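Local coordinates for elastase inhibitor AFUEI (Aspergillus fumigatus Af293, PDB 3W0E), which inhibits serine elastases, among them the fungus's own elastase, non-competitively and with nanomolar affinity, and human leukocyte elastase, at residues N27-N32 with L52-N57. Numbering follows the deposited sequence.
Sequences NALQSN and LNIQVN
Leu52 overlaps both Ser31 and Leu29: its CB and CD2 lie against Ser31, and CD2 also meets Leu29. CB of Leu52, the first residue of strand 52-56, lies 3.8 Å from CB of Ser31, while its branch CD2 reaches on to CD1 of Leu29 at 4.1 Å. With CG anti to the backbone N (chi1 174°) and chi2 at 56°, CD2 of Leu52 is turned to Leu29. The two leucine side chains cross at about a right angle. CD1 of Leu29 also meets CD1 of Ile54 at 4.3 Å, so this one methyl touches both Leu52 and Ile54. OG of Ser31 passes 4.0 Å from CD2 of Leu52 but is hydrogen-bonded to Glu8 of helix 2-15, whose carboxylate also accepts a bond from the backbone N of Gln30. Tyr21 and Ile34 extend the apolar cluster around Leu29 and Ile54, and Cys5 and Ala9 of helix 2-15 pack on Leu52. The turn leaving helix 23-28 thus lies against strand 52-56, the middle strand of the sheet, which is flanked by parallel strand 34-37 and antiparallel strand 62-67, in the core of this I78-family inhibitor. No hydrogen bond joins the two segments directly; their cohesion is van der Waals and hydrophobic.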
# COMPACT_ATOMS: atom_id res chain seq x y z
N ASN A 27 -8.25 13.38 12.59
CA ASN A 27 -7.55 14.38 13.38
C ASN A 27 -6.61 13.73 14.38
O ASN A 27 -5.67 14.37 14.86
CB ASN A 27 -8.53 15.32 14.07
CG ASN A 27 -9.26 16.23 13.10
OD1 ASN A 27 -8.89 16.32 11.92
ND2 ASN A 27 -10.28 16.92 13.59
N ALA A 28 -6.86 12.47 14.70
CA ALA A 28 -6.02 11.73 15.64
C ALA A 28 -4.72 11.21 15.01
O ALA A 28 -3.74 10.96 15.72
CB ALA A 28 -6.80 10.58 16.27
N LEU A 29 -4.71 11.05 13.69
CA LEU A 29 -3.51 10.59 12.99
C LEU A 29 -2.45 11.68 12.90
O LEU A 29 -2.74 12.83 12.56
CB LEU A 29 -3.86 10.07 11.60
CG LEU A 29 -4.79 8.86 11.61
CD1 LEU A 29 -5.38 8.63 10.21
CD2 LEU A 29 -4.06 7.61 12.10
N GLN A 30 -1.20 11.32 13.21
CA GLN A 30 -0.10 12.28 13.24
C GLN A 30 0.74 12.26 11.96
O GLN A 30 1.60 13.12 11.74
CB GLN A 30 0.78 12.03 14.47
CG GLN A 30 -0.03 11.73 15.74
CD GLN A 30 0.75 10.91 16.77
OE1 GLN A 30 1.97 11.05 16.89
NE2 GLN A 30 0.04 10.06 17.50
N SER A 31 0.49 11.31 11.07
CA SER A 31 1.22 11.24 9.81
C SER A 31 1.03 12.48 8.98
O SER A 31 -0.00 13.09 9.03
CB SER A 31 0.82 10.02 8.99
OG SER A 31 1.28 8.82 9.56
N ASN A 32 2.03 12.84 8.19
CA ASN A 32 1.92 13.96 7.28
C ASN A 32 2.81 13.73 6.05
O ASN A 32 4.00 13.65 6.18
CB ASN A 32 2.33 15.24 8.01
CG ASN A 32 2.11 16.49 7.19
OD1 ASN A 32 2.63 17.55 7.51
ND2 ASN A 32 1.38 16.36 6.13
N LEU A 52 0.72 8.59 4.47
CA LEU A 52 -0.21 7.57 4.89
C LEU A 52 -1.40 7.62 3.94
O LEU A 52 -2.03 8.67 3.77
CB LEU A 52 -0.67 7.79 6.33
CG LEU A 52 -1.77 6.85 6.81
CD1 LEU A 52 -1.35 5.38 6.65
CD2 LEU A 52 -2.11 7.15 8.26
N ASN A 53 -1.69 6.48 3.32
CA ASN A 53 -2.85 6.37 2.45
C ASN A 53 -3.95 5.61 3.15
O ASN A 53 -3.75 4.49 3.61
CB ASN A 53 -2.50 5.64 1.14
CG ASN A 53 -1.48 6.39 0.33
OD1 ASN A 53 -1.80 7.39 -0.30
ND2 ASN A 53 -0.25 5.91 0.35
N ILE A 54 -5.12 6.24 3.26
CA ILE A 54 -6.27 5.60 3.86
C ILE A 54 -7.23 5.27 2.73
O ILE A 54 -7.72 6.17 2.05
CB ILE A 54 -6.96 6.55 4.83
CG1 ILE A 54 -5.97 7.00 5.92
CG2 ILE A 54 -8.19 5.88 5.45
CD1 ILE A 54 -5.63 5.91 6.90
N GLN A 55 -7.49 3.99 2.51
CA GLN A 55 -8.32 3.60 1.40
C GLN A 55 -9.71 3.32 1.94
O GLN A 55 -9.86 2.54 2.90
CB GLN A 55 -7.75 2.36 0.71
CG GLN A 55 -8.42 2.04 -0.61
CD GLN A 55 -7.51 1.29 -1.57
OE1 GLN A 55 -6.41 0.84 -1.21
NE2 GLN A 55 -7.95 1.16 -2.81
N VAL A 56 -10.71 3.94 1.34
CA VAL A 56 -12.08 3.77 1.81
C VAL A 56 -12.94 3.18 0.68
O VAL A 56 -12.56 3.21 -0.51
CB VAL A 56 -12.69 5.11 2.34
CG1 VAL A 56 -11.88 5.63 3.54
CG2 VAL A 56 -12.73 6.16 1.24
N ASN A 57 -14.08 2.61 1.04
CA ASN A 57 -15.07 2.23 0.03
C ASN A 57 -16.00 3.38 -0.32
O ASN A 57 -15.78 4.53 0.10
CB ASN A 57 -15.86 0.99 0.47
CG ASN A 57 -16.66 1.21 1.74
OD1 ASN A 57 -16.96 2.35 2.13
ND2 ASN A 57 -17.02 0.10 2.41